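Side-chain contacts in Bd3459 (Bdellovibrio bacteriovorus, PDB 5CEC), which is a predatory endopeptidase of the S13 family that probably cleaves peptide bonds in peptidoglycan and is bound by the ankyrin-repeat immunity protein Bd3460: residues K73-L78 and E267-Y272; M277-S282 and C307-K312; M332-K337 and K417-T422. The protein carries 1 engineered substitution. All coordinates share one frame; numbering follows the deposited sequence.

Contact 1 (K73-L78 and E267-Y272); sequences KVVTTL and EAFNAY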
ATOM      1  N   LYS A  73      -2.530  -6.350   7.781  1.00 13.42           N
ATOM      2  CA  LYS A  73      -1.080  -6.080   7.900  1.00 13.51           C
ATOM      3  C   LYS A  73      -0.720  -5.321   9.169  1.00 14.07           C
ATOM      4  O   LYS A  73       0.403  -5.434   9.624  1.00 14.81           O
ATOM      5  CB  LYS A  73      -0.557  -5.391   6.637  1.00 13.33           C
ATOM      6  CG  LYS A  73      -0.739  -6.202   5.366  1.00 13.76           C
ATOM      7  CD  LYS A  73      -0.061  -5.557   4.177  1.00 14.38           C
ATOM      8  CE  LYS A  73      -0.080  -6.438   2.952  1.00 15.44           C
ATOM      9  NZ  LYS A  73      -1.426  -6.589   2.365  1.00 16.79           N
ATOM     10  N   VAL A  74      -1.671  -4.576   9.731  1.00 13.35           N
ATOM     11  CA  VAL A  74      -1.399  -3.910  11.002  1.00 13.92           C
ATOM     12  C   VAL A  74      -1.300  -4.948  12.141  1.00 14.03           C
ATOM     13  O   VAL A  74      -0.515  -4.790  13.071  1.00 14.49           O
ATOM     14  CB  VAL A  74      -2.437  -2.837  11.326  1.00 15.08           C
ATOM     15  CG1 VAL A  74      -2.073  -2.145  12.628  1.00 15.33           C
ATOM     16  CG2 VAL A  74      -2.527  -1.792  10.219  1.00 16.93           C
ATOM     17  N   VAL A  75      -2.086  -6.016  12.050  1.00 14.49           N
ATOM     18  CA  VAL A  75      -2.015  -7.095  13.034  1.00 14.38           C
ATOM     19  C   VAL A  75      -0.678  -7.821  12.903  1.00 14.87           C
ATOM     20  O   VAL A  75       0.023  -8.079  13.898  1.00 15.00           O
ATOM     21  CB  VAL A  75      -3.185  -8.078  12.872  1.00 16.09           C
ATOM     22  CG1 VAL A  75      -3.162  -9.097  13.998  1.00 18.53           C
ATOM     23  CG2 VAL A  75      -4.531  -7.331  12.932  1.00 16.50           C
ATOM     24  N   THR A  76      -0.283  -8.102  11.668  1.00 14.35           N
ATOM     25  CA  THR A  76       1.057  -8.713  11.427  1.00 14.42           C
ATOM     26  C   THR A  76       2.188  -7.793  11.955  1.00 14.35           C
ATOM     27  O   THR A  76       3.165  -8.291  12.501  1.00 14.96           O
ATOM     28  CB  THR A  76       1.196  -9.020   9.941  1.00 14.56           C
ATOM     29  OG1 THR A  76       0.089  -9.853   9.556  1.00 15.36           O
ATOM     30  CG2 THR A  76       2.509  -9.698   9.625  1.00 15.68           C
ATOM     31  N   THR A  77       2.012  -6.483  11.772  1.00 13.98           N
ATOM     32  CA  THR A  77       2.961  -5.467  12.265  1.00 13.76           C
ATOM     33  C   THR A  77       3.083  -5.590  13.778  1.00 14.43           C
ATOM     34  O   THR A  77       4.197  -5.634  14.296  1.00 15.09           O
ATOM     35  CB  THR A  77       2.498  -4.075  11.842  1.00 13.66           C
ATOM     36  OG1 THR A  77       2.542  -3.993  10.416  1.00 14.55           O
ATOM     37  CG2 THR A  77       3.352  -3.011  12.367  1.00 14.39           C
ATOM     38  N   LEU A  78       1.960  -5.647  14.487  1.00 14.67           N
ATOM     39  CA  LEU A  78       1.998  -5.791  15.956  1.00 14.77           C
ATOM     40  C   LEU A  78       2.742  -7.076  16.334  1.00 15.20           C
ATOM     41  O   LEU A  78       3.609  -7.065  17.220  1.00 16.77           O
ATOM     42  CB  LEU A  78       0.577  -5.848  16.501  1.00 15.04           C
ATOM     43  CG  LEU A  78       0.467  -6.223  17.975  1.00 16.45           C
ATOM     44  CD1 LEU A  78       1.207  -5.247  18.887  1.00 17.72           C
ATOM     45  CD2 LEU A  78      -0.975  -6.344  18.404  1.00 17.91           C
ATOM     46  N   GLU A 267      -0.844 -21.399  13.301  1.00 21.71           N
ATOM     47  CA  GLU A 267      -0.862 -21.978  14.646  1.00 23.07           C
ATOM     48  C   GLU A 267      -0.193 -21.052  15.640  1.00 22.69           C
ATOM     49  O   GLU A 267      -0.687 -20.876  16.750  1.00 23.24           O
ATOM     50  CB  GLU A 267      -0.201 -23.352  14.652  1.00 27.68           C
ATOM     51  CG  GLU A 267      -1.030 -24.397  13.925  1.00 33.22           C
ATOM     52  CD  GLU A 267      -0.490 -25.815  14.073  1.00 41.21           C
ATOM     53  OE1 GLU A 267       0.493 -26.044  14.817  1.00 45.91           O
ATOM     54  OE2 GLU A 267      -1.074 -26.723  13.444  1.00 49.75           O
ATOM     55  N   ALA A 268       0.925 -20.449  15.256  1.00 21.08           N
ATOM     56  CA  ALA A 268       1.647 -19.548  16.152  1.00 19.13           C
ATOM     57  C   ALA A 268       0.898 -18.232  16.367  1.00 19.44           C
ATOM     58  O   ALA A 268       0.860 -17.695  17.479  1.00 20.86           O
ATOM     59  CB  ALA A 268       3.047 -19.284  15.626  1.00 19.80           C
ATOM     60  N   PHE A 269       0.291 -17.716  15.311  1.00 18.52           N
ATOM     61  CA  PHE A 269      -0.500 -16.510  15.432  1.00 18.32           C
ATOM     62  C   PHE A 269      -1.677 -16.696  16.400  1.00 19.91           C
ATOM     63  O   PHE A 269      -1.958 -15.836  17.268  1.00 19.42           O
ATOM     64  CB  PHE A 269      -1.065 -16.060  14.080  1.00 19.00           C
ATOM     65  CG  PHE A 269      -1.947 -14.875  14.204  1.00 20.46           C
ATOM     66  CD1 PHE A 269      -1.395 -13.622  14.462  1.00 22.43           C
ATOM     67  CD2 PHE A 269      -3.329 -15.023  14.208  1.00 20.02           C
ATOM     68  CE1 PHE A 269      -2.212 -12.513  14.648  1.00 24.21           C
ATOM     69  CE2 PHE A 269      -4.145 -13.930  14.386  1.00 21.46           C
ATOM     70  CZ  PHE A 269      -3.596 -12.676  14.624  1.00 24.15           C
ATOM     71  N   ASN A 270      -2.394 -17.801  16.239  1.00 19.87           N
ATOM     72  CA  ASN A 270      -3.517 -18.070  17.144  1.00 20.84           C
ATOM     73  C   ASN A 270      -3.071 -18.088  18.597  1.00 20.52           C
ATOM     74  O   ASN A 270      -3.758 -17.529  19.471  1.00 22.30           O
ATOM     75  CB  ASN A 270      -4.223 -19.375  16.782  1.00 22.25           C
ATOM     76  CG  ASN A 270      -4.998 -19.273  15.492  1.00 24.81           C
ATOM     77  OD1 ASN A 270      -5.244 -18.186  14.986  1.00 26.94           O
ATOM     78  ND2 ASN A 270      -5.374 -20.416  14.944  1.00 29.22           N
ATOM     79  N   ALA A 271      -1.933 -18.712  18.877  1.00 20.00           N
ATOM     80  CA  ALA A 271      -1.418 -18.740  20.265  1.00 20.08           C
ATOM     81  C   ALA A 271      -1.017 -17.337  20.748  1.00 19.90           C
ATOM     82  O   ALA A 271      -1.300 -16.954  21.881  1.00 21.98           O
ATOM     83  CB  ALA A 271      -0.239 -19.705  20.366  1.00 21.46           C
ATOM     84  N   TYR A 272      -0.351 -16.591  19.867  1.00 19.62           N
ATOM     85  CA  TYR A 272       0.064 -15.235  20.204  1.00 20.34           C
ATOM     86  C   TYR A 272      -1.122 -14.353  20.578  1.00 20.56           C
ATOM     87  O   TYR A 272      -1.115 -13.685  21.609  1.00 20.86           O
ATOM     88  CB  TYR A 272       0.834 -14.570  19.042  1.00 20.33           C
ATOM     89  CG  TYR A 272       0.972 -13.071  19.197  1.00 19.66           C
ATOM     90  CD1 TYR A 272       1.886 -12.514  20.081  1.00 19.95           C
ATOM     91  CD2 TYR A 272       0.167 -12.181  18.476  1.00 19.82           C
ATOM     92  CE1 TYR A 272       1.971 -11.135  20.261  1.00 20.30           C
ATOM     93  CE2 TYR A 272       0.257 -10.812  18.663  1.00 19.58           C
ATOM     94  CZ  TYR A 272       1.157 -10.283  19.546  1.00 19.14           C
ATOM     95  OH  TYR A 272       1.240  -8.926  19.694  1.00 21.23           O
TER

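Contact 2 (M277-S282 and C307-K312); sequences MQADTS and CEMMIK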
ATOM      1  N   MET A 277      -4.299 -10.989  23.825  1.00 24.63           N
ATOM      2  CA  MET A 277      -5.596 -10.324  23.850  1.00 25.95           C
ATOM      3  C   MET A 277      -6.676 -11.126  24.529  1.00 26.75           C
ATOM      4  O   MET A 277      -7.779 -10.638  24.639  1.00 28.83           O
ATOM      5  CB  MET A 277      -6.049 -10.027  22.409  1.00 29.26           C
ATOM      6  CG  MET A 277      -5.049  -9.261  21.578  1.00 30.35           C
ATOM      7  SD  MET A 277      -5.009  -7.526  22.042  1.00 32.16           S
ATOM      8  CE  MET A 277      -4.098  -6.805  20.706  1.00 25.01           C
ATOM      9  N   GLN A 278      -6.367 -12.363  24.928  1.00 26.21           N
ATOM     10  CA  GLN A 278      -7.379 -13.300  25.445  1.00 28.49           C
ATOM     11  C   GLN A 278      -8.469 -13.429  24.375  1.00 29.27           C
ATOM     12  O   GLN A 278      -9.656 -13.517  24.677  1.00 33.09           O
ATOM     13  CB  GLN A 278      -7.921 -12.863  26.819  1.00 32.07           C
ATOM     14  CG  GLN A 278      -6.881 -12.900  27.934  1.00 36.12           C
ATOM     15  CD  GLN A 278      -5.762 -11.887  27.734  1.00 39.38           C
ATOM     16  OE1 GLN A 278      -6.016 -10.677  27.677  1.00 43.23           O
ATOM     17  NE2 GLN A 278      -4.521 -12.369  27.599  1.00 39.28           N
ATOM     18  N   ALA A 279      -8.036 -13.437  23.111  1.00 28.90           N
ATOM     19  CA  ALA A 279      -8.911 -13.544  21.972  1.00 28.56           C
ATOM     20  C   ALA A 279      -8.953 -14.985  21.506  1.00 29.20           C
ATOM     21  O   ALA A 279      -8.049 -15.783  21.781  1.00 34.28           O
ATOM     22  CB  ALA A 279      -8.402 -12.650  20.853  1.00 28.80           C
ATOM     23  N   ASP A 280     -10.036 -15.333  20.834  1.00 25.74           N
ATOM     24  CA  ASP A 280     -10.112 -16.626  20.178  1.00 29.08           C
ATOM     25  C   ASP A 280     -10.647 -16.464  18.751  1.00 30.30           C
ATOM     26  O   ASP A 280     -10.710 -15.335  18.230  1.00 27.43           O
ATOM     27  CB  ASP A 280     -10.918 -17.586  21.054  1.00 32.63           C
ATOM     28  CG  ASP A 280     -12.330 -17.101  21.317  1.00 35.77           C
ATOM     29  OD1 ASP A 280     -12.908 -16.406  20.463  1.00 36.07           O
ATOM     30  OD2 ASP A 280     -12.872 -17.424  22.385  1.00 44.09           O
ATOM     31  N   THR A 281     -11.029 -17.572  18.120  1.00 32.36           N
ATOM     32  CA  THR A 281     -11.510 -17.588  16.722  1.00 35.94           C
ATOM     33  C   THR A 281     -12.715 -16.692  16.468  1.00 31.23           C
ATOM     34  O   THR A 281     -12.876 -16.168  15.370  1.00 32.27           O
ATOM     35  CB  THR A 281     -11.979 -18.993  16.264  1.00 41.79           C
ATOM     36  OG1 THR A 281     -13.253 -19.300  16.850  1.00 49.02           O
ATOM     37  CG2 THR A 281     -10.980 -20.050  16.586  1.00 40.94           C
ATOM     38  N   SER A 282     -13.563 -16.571  17.488  1.00 31.98           N
ATOM     39  CA  SER A 282     -14.747 -15.727  17.415  1.00 31.65           C
ATOM     40  C   SER A 282     -14.410 -14.217  17.342  1.00 28.21           C
ATOM     41  O   SER A 282     -15.221 -13.444  16.873  1.00 30.80           O
ATOM     42  CB  SER A 282     -15.682 -16.067  18.601  1.00 32.85           C
ATOM     43  OG  SER A 282     -15.278 -15.408  19.801  1.00 38.57           O
ATOM     44  N   CYS A 307     -14.183  -5.130  14.714  1.00 17.40           N
ATOM     45  CA  CYS A 307     -13.742  -3.741  14.726  1.00 18.06           C
ATOM     46  C   CYS A 307     -13.071  -3.452  16.095  1.00 17.30           C
ATOM     47  O   CYS A 307     -12.021  -2.812  16.148  1.00 17.83           O
ATOM     48  CB  CYS A 307     -14.924  -2.828  14.458  1.00 20.01           C
ATOM     49  SG  CYS A 307     -14.482  -1.141  14.050  1.00 24.95           S
ATOM     50  N   GLU A 308     -13.660  -3.947  17.199  1.00 17.64           N
ATOM     51  CA  GLU A 308     -13.042  -3.805  18.524  1.00 18.97           C
ATOM     52  C   GLU A 308     -11.621  -4.359  18.565  1.00 17.25           C
ATOM     53  O   GLU A 308     -10.708  -3.730  19.117  1.00 18.77           O
ATOM     54  CB  GLU A 308     -13.871  -4.477  19.633  1.00 21.87           C
ATOM     55  CG  GLU A 308     -15.110  -3.708  20.017  1.00 26.73           C
ATOM     56  CD  GLU A 308     -15.792  -4.237  21.267  1.00 33.82           C
ATOM     57  OE1 GLU A 308     -15.344  -5.251  21.847  1.00 41.99           O
ATOM     58  OE2 GLU A 308     -16.787  -3.618  21.688  1.00 41.30           O
ATOM     59  N   MET A 309     -11.419  -5.521  17.937  1.00 17.09           N
ATOM     60  CA  MET A 309     -10.090  -6.118  17.894  1.00 17.00           C
ATOM     61  C   MET A 309      -9.091  -5.192  17.179  1.00 16.15           C
ATOM     62  O   MET A 309      -7.911  -5.114  17.555  1.00 17.12           O
ATOM     63  CB  MET A 309     -10.108  -7.491  17.230  1.00 18.89           C
ATOM     64  CG  MET A 309     -10.510  -8.622  18.151  1.00 23.59           C
ATOM     65  SD  MET A 309      -9.385  -8.901  19.538  1.00 28.82           S
ATOM     66  CE  MET A 309      -7.806  -8.623  18.795  1.00 21.63           C
ATOM     67  N   MET A 310      -9.537  -4.515  16.117  1.00 16.83           N
ATOM     68  CA  MET A 310      -8.659  -3.571  15.440  1.00 16.15           C
ATOM     69  C   MET A 310      -8.216  -2.409  16.340  1.00 15.26           C
ATOM     70  O   MET A 310      -7.058  -1.991  16.322  1.00 15.91           O
ATOM     71  CB  MET A 310      -9.314  -3.093  14.143  1.00 16.08           C
ATOM     72  CG  MET A 310      -9.534  -4.183  13.108  1.00 16.71           C
ATOM     73  SD  MET A 310      -8.038  -5.117  12.652  1.00 17.44           S
ATOM     74  CE  MET A 310      -8.086  -6.514  13.763  1.00 18.56           C
ATOM     75  N   ILE A 311      -9.131  -1.894  17.152  1.00 15.79           N
ATOM     76  CA  ILE A 311      -8.779  -0.855  18.120  1.00 16.63           C
ATOM     77  C   ILE A 311      -7.768  -1.396  19.135  1.00 16.07           C
ATOM     78  O   ILE A 311      -6.792  -0.732  19.436  1.00 17.33           O
ATOM     79  CB  ILE A 311     -10.011  -0.319  18.830  1.00 18.01           C
ATOM     80  CG1 ILE A 311     -11.011   0.257  17.806  1.00 18.35           C
ATOM     81  CG2 ILE A 311      -9.600   0.712  19.871  1.00 18.16           C
ATOM     82  CD1 ILE A 311     -10.465   1.412  16.973  1.00 17.74           C
ATOM     83  N   LYS A 312      -7.980  -2.600  19.638  1.00 16.45           N
ATOM     84  CA  LYS A 312      -7.045  -3.199  20.596  1.00 16.89           C
ATOM     85  C   LYS A 312      -5.653  -3.398  20.017  1.00 15.97           C
ATOM     86  O   LYS A 312      -4.637  -3.135  20.649  1.00 17.17           O
ATOM     87  CB  LYS A 312      -7.553  -4.515  21.147  1.00 18.51           C
ATOM     88  CG  LYS A 312      -8.823  -4.409  21.990  1.00 21.54           C
ATOM     89  CD  LYS A 312      -9.331  -5.783  22.401  1.00 26.24           C
ATOM     90  CE  LYS A 312      -8.461  -6.422  23.472  1.00 31.75           C
ATOM     91  NZ  LYS A 312      -8.596  -5.793  24.825  1.00 37.86           N
TER

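Contact 3 (M332-K337 and K417-T422); sequences MAVAAK and KAIKYT. With SO4 (sulfate ion), chain F.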
ATOM      1  N   MET A 332       3.558   2.892   9.891  1.00 14.73           N
ATOM      2  CA  MET A 332       2.322   3.013   9.103  1.00 15.06           C
ATOM      3  C   MET A 332       2.300   4.345   8.389  1.00 13.48           C
ATOM      4  O   MET A 332       3.022   5.282   8.764  1.00 14.88           O
ATOM      5  CB  MET A 332       1.063   2.941   9.973  1.00 16.54           C
ATOM      6  CG  MET A 332       0.761   1.554  10.469  1.00 18.10           C
ATOM      7  SD  MET A 332      -0.490   1.506  11.764  1.00 18.31           S
ATOM      8  CE  MET A 332      -1.884   2.067  10.807  1.00 19.17           C
ATOM      9  N   ALA A 333       1.559   4.390   7.278  1.00 14.82           N
ATOM     10  CA  ALA A 333       1.594   5.523   6.359  1.00 14.21           C
ATOM     11  C   ALA A 333       0.831   6.717   6.916  1.00 15.15           C
ATOM     12  O   ALA A 333      -0.192   6.563   7.584  1.00 16.06           O
ATOM     13  CB  ALA A 333       0.990   5.113   5.042  1.00 14.71           C
ATOM     14  N   VAL A 334       1.300   7.906   6.577  1.00 15.60           N
ATOM     15  CA  VAL A 334       0.715   9.175   6.995  1.00 16.28           C
ATOM     16  C   VAL A 334       0.029   9.828   5.793  1.00 16.49           C
ATOM     17  O   VAL A 334       0.644  10.065   4.726  1.00 17.50           O
ATOM     18  CB  VAL A 334       1.766  10.119   7.599  1.00 17.28           C
ATOM     19  CG1 VAL A 334       1.120  11.420   8.031  1.00 17.84           C
ATOM     20  CG2 VAL A 334       2.439   9.444   8.784  1.00 17.72           C
ATOM     21  N   ALA A 335      -1.265  10.077   5.968  1.00 15.67           N
ATOM     22  CA  ALA A 335      -2.084  10.648   4.904  1.00 17.06           C
ATOM     23  C   ALA A 335      -1.462  11.931   4.349  1.00 16.54           C
ATOM     24  O   ALA A 335      -1.091  12.846   5.124  1.00 17.66           O
ATOM     25  CB  ALA A 335      -3.459  10.974   5.420  1.00 17.73           C
ATOM     26  N   ALA A 336      -1.336  11.983   3.025  1.00 16.70           N
ATOM     27  CA  ALA A 336      -0.804  13.114   2.258  1.00 18.81           C
ATOM     28  C   ALA A 336       0.675  13.388   2.408  1.00 22.19           C
ATOM     29  O   ALA A 336       1.217  14.132   1.629  1.00 29.97           O
ATOM     30  CB  ALA A 336      -1.623  14.381   2.479  1.00 19.48           C
ATOM     31  N   LYS A 337       1.313  12.845   3.423  1.00 19.65           N
ATOM     32  CA  LYS A 337       2.744  13.060   3.644  1.00 19.29           C
ATOM     33  C   LYS A 337       3.580  11.947   3.024  1.00 18.84           C
ATOM     34  O   LYS A 337       4.639  12.203   2.485  1.00 18.97           O
ATOM     35  CB  LYS A 337       3.023  13.134   5.148  1.00 22.36           C
ATOM     36  CG  LYS A 337       2.273  14.264   5.832  1.00 26.21           C
ATOM     37  CD  LYS A 337       2.979  15.594   5.636  1.00 31.15           C
ATOM     38  CE  LYS A 337       4.160  15.731   6.613  1.00 36.16           C
ATOM     39  NZ  LYS A 337       4.618  17.143   6.765  1.00 43.57           N
ATOM     40  N   LYS A 417      -4.961  18.128  13.930  1.00 23.80           N
ATOM     41  CA  LYS A 417      -3.690  18.641  14.410  1.00 25.34           C
ATOM     42  C   LYS A 417      -2.612  17.880  13.681  1.00 23.64           C
ATOM     43  O   LYS A 417      -2.577  16.655  13.725  1.00 25.36           O
ATOM     44  CB  LYS A 417      -3.565  18.464  15.924  1.00 27.16           C
ATOM     45  CG  LYS A 417      -2.257  18.990  16.503  1.00 32.26           C
ATOM     46  CD  LYS A 417      -2.129  18.741  18.000  1.00 40.35           C
ATOM     47  CE  LYS A 417      -0.913  19.469  18.558  1.00 46.70           C
ATOM     48  NZ  LYS A 417      -0.282  18.726  19.683  1.00 54.33           N
ATOM     49  N   ALA A 418      -1.715  18.606  13.021  1.00 24.42           N
ATOM     50  CA  ALA A 418      -0.630  17.994  12.273  1.00 25.01           C
ATOM     51  C   ALA A 418       0.262  17.211  13.218  1.00 24.43           C
ATOM     52  O   ALA A 418       0.655  17.721  14.281  1.00 28.67           O
ATOM     53  CB  ALA A 418       0.173  19.048  11.523  1.00 26.87           C
ATOM     54  N   ILE A 419       0.572  15.968  12.851  1.00 23.31           N
ATOM     55  CA  ILE A 419       1.558  15.198  13.609  1.00 23.29           C
ATOM     56  C   ILE A 419       2.966  15.652  13.269  1.00 25.25           C
ATOM     57  O   ILE A 419       3.194  16.315  12.259  1.00 27.29           O
ATOM     58  CB  ILE A 419       1.405  13.671  13.435  1.00 23.63           C
ATOM     59  CG1 ILE A 419       1.687  13.219  12.006  1.00 22.77           C
ATOM     60  CG2 ILE A 419       0.013  13.258  13.861  1.00 24.33           C
ATOM     61  CD1 ILE A 419       1.765  11.712  11.857  1.00 23.74           C
ATOM     62  N   LYS A 420       3.893  15.309  14.145  1.00 25.39           N
ATOM     63  CA  LYS A 420       5.306  15.584  13.915  1.00 29.67           C
ATOM     64  C   LYS A 420       5.810  14.434  13.054  1.00 27.46           C
ATOM     65  O   LYS A 420       5.930  13.309  13.521  1.00 30.30           O
ATOM     66  CB  LYS A 420       6.085  15.676  15.242  1.00 33.07           C
ATOM     67  CG  LYS A 420       7.584  15.876  15.076  1.00 38.15           C
ATOM     68  CD  LYS A 420       8.335  15.597  16.375  1.00 44.68           C
ATOM     69  CE  LYS A 420       9.827  15.426  16.120  1.00 50.16           C
ATOM     70  NZ  LYS A 420      10.581  15.187  17.381  1.00 54.37           N
ATOM     71  N   TYR A 421       6.064  14.716  11.787  1.00 26.44           N
ATOM     72  CA  TYR A 421       6.408  13.675  10.830  1.00 24.21           C
ATOM     73  C   TYR A 421       7.100  14.289   9.622  1.00 24.54           C
ATOM     74  O   TYR A 421       6.591  15.251   9.050  1.00 28.91           O
ATOM     75  CB  TYR A 421       5.163  12.900  10.346  1.00 23.40           C
ATOM     76  CG  TYR A 421       5.551  11.800   9.371  1.00 22.14           C
ATOM     77  CD1 TYR A 421       6.293  10.727   9.796  1.00 20.52           C
ATOM     78  CD2 TYR A 421       5.233  11.880   8.010  1.00 19.05           C
ATOM     79  CE1 TYR A 421       6.702   9.733   8.915  1.00 19.48           C
ATOM     80  CE2 TYR A 421       5.644  10.891   7.112  1.00 18.70           C
ATOM     81  CZ  TYR A 421       6.391   9.829   7.574  1.00 17.86           C
ATOM     82  OH  TYR A 421       6.831   8.838   6.757  1.00 17.69           O
ATOM     83  N   THR A 422       8.205  13.676   9.210  1.00 25.86           N
ATOM     84  CA  THR A 422       8.881  14.001   7.965  1.00 27.53           C
ATOM     85  C   THR A 422       8.869  12.713   7.134  1.00 24.43           C
ATOM     86  O   THR A 422       9.217  11.645   7.635  1.00 23.64           O
ATOM     87  CB  THR A 422      10.312  14.495   8.232  1.00 30.82           C
ATOM     88  OG1 THR A 422      10.256  15.666   9.051  1.00 37.26           O
ATOM     89  CG2 THR A 422      10.999  14.846   6.918  1.00 33.68           C
TER
HETATM   90  S   SO4 F 504      -1.747  22.492  13.033  1.00 56.59           S
HETATM   91  O1  SO4 F 504      -1.002  23.213  11.975  1.00 64.54           O
HETATM   92  O2  SO4 F 504      -2.830  23.353  13.581  1.00 60.75           O
HETATM   93  O3  SO4 F 504      -2.324  21.275  12.438  1.00 48.05           O
HETATM   94  O4  SO4 F 504      -0.807  22.126  14.119  1.00 66.54           O

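Contact 1 (K73-L78 and E267-Y272)
Leu78 sets its branch point, CG, against the hydroxyl of Tyr272, at the ring edge. Helix 72-84 begins just after Ser70, and Ser70 with Lys73 fits the SxxK motif of the penicillin-binding protein and serine beta-lactamase clan. This contact is on the flank of that helix which faces helix 265-277. The nearest atom pair is Leu78 CG with Tyr272 OH, at 3.3 Å. Leu78 CD2 is 3.6 Å from the same oxygen, so the hydroxyl faces the branch of the leucine. CG lies near the ring plane. The polar need of Tyr272 OH is met by a hydrogen bond to Asp82, one helical turn beyond Leu78 on the same helix. The same oxygen thus touches the leucine branch and binds a carboxylate.

One turn earlier on each helix, Val75 meets Phe269. The two side chains cross at about a right angle. Val75 CG1 comes to the ring edge and lies 3.6 Å from Phe269 CE1. The same methyl is 3.7 Å from Phe269 CZ. Phe269 extends across the gap because its CG is anti to the backbone N (chi1 176°). Trp79 ties the two aromatics together: it stacks with Tyr272 and meets Phe269 edge-to-face. Phe286 stacks with Phe269 as well.

On the same helix, Lys73 NZ is hydrogen-bonded to Ser70 OG, Asn253 OD1 and Ser290 O, consistent with the lysine of an SxxK site. Its carbonyl is gripped twice within the helix. Thr77 N reaches Lys73 O at 2.9 Å by the usual helical bond. Thr77 OG1 reaches Lys73 O at 2.7 Å from the opposite face of the carbonyl plane.

Contact 2 (M277-S282 and C307-K312)
Met277 points its CB toward helix 307-322, and its chain then slides alongside Lys312 in the opposite direction. Met277 CG lies 4.0 Å from the methyl CE of Met309. The chain bends at the next bond (chi2 -75°), which turns the sulfur toward Lys312. There Met277 SD sits 3.9 Å from Lys312 CE and 4.0 Å from Lys312 CB. The bend at chi3 of Lys312 brings CE back beside the sulfur, which CB also faces. At the tip, Met277 CE comes 3.7 Å from the backbone oxygen Lys312 O. That oxygen accepts a hydrogen bond from Ser316 OG; the methyl merely packs against it.

Met277 closes helix 265-277, and Gln278 leaves helical geometry with a positive phi (56°). The contact therefore joins the end of one helix to the first turn and a half of another. Helix 307-322 lies against the large antiparallel sheet of the transpeptidase-like fold: Cys307 is disulfide-bonded to Cys45 of strand 40-48, and Met310 and Ile311 touch strand 376-385.

Past the helix end, Ala279 also faces the helix. Its CB is 4.1 Å from Met309 SD. Met309 folds back on itself through its bent chi2 and chi3, which lets it serve Met277 with its methyl and Ala279 with its sulfur. The loop beyond turns away and is braced by Asp280. Asp280 OD1 receives Ser282 OG at 2.7 Å on its syn lone pair, and a weak bond from Ser282 N at 3.1 Å.

Contact 3 (M332-K337 and K417-T422)
This contact covers the short edge strand 333-334 of the large antiparallel sheet with the extended chain that follows helix 394-411. Val334 makes a CH-pi contact with Tyr421. Its CG2 lies 3.8 Å from the centroid of the Tyr421 ring and 11° off the ring normal, nearly over the centre of one face. Val334 and Ile419 meet tip to tip, with Val334 CG2 3.9 Å from Ile419 CD1. Lys337 comes to the ring edge, where its CB is 3.8 Å from Tyr421 CD2. Its chain then curls back through two bends, which brings CE to 3.5 Å from the backbone oxygen Tyr421 O.

The tyrosine is fixed at its far end: Tyr421 OH is hydrogen-bonded to Asp338 OD1. Asp338 OD2 in turn holds Val334 N. Just before Ile419, Ala418 N donates to O3 of a sulfate ion at 2.8 Å (156°). The sulfate probably comes from the crystallisation liquor.

Strand 354-361 lies beside the edge strand. Its Thr355 touches both Val334 and Ile419, and Lys245 of helix 240-250 reaches Tyr421 OH and Met332 O.

In the fold
The three contacts follow one another along the chain; none nests and none crosses. Contact 1 closes the longest loop, 188 residues that include most of the mixed sheet and return through helix 240-250 to helix 265-277. Contact 2 opens at the end of that same helix and spans 24 residues, including strands 284-285 and 304-306. Contact 3 brings the chain after helix 394-411 back to strand 333-334, with three strands of the large sheet in between. Contacts 1 and 2 touch through Leu78 CD2 and Met277 CE, 3.9 Å apart. Helix 72-84 also meets segment 332-337, Val74 against Met332. Contacts 2 and 3 do not touch.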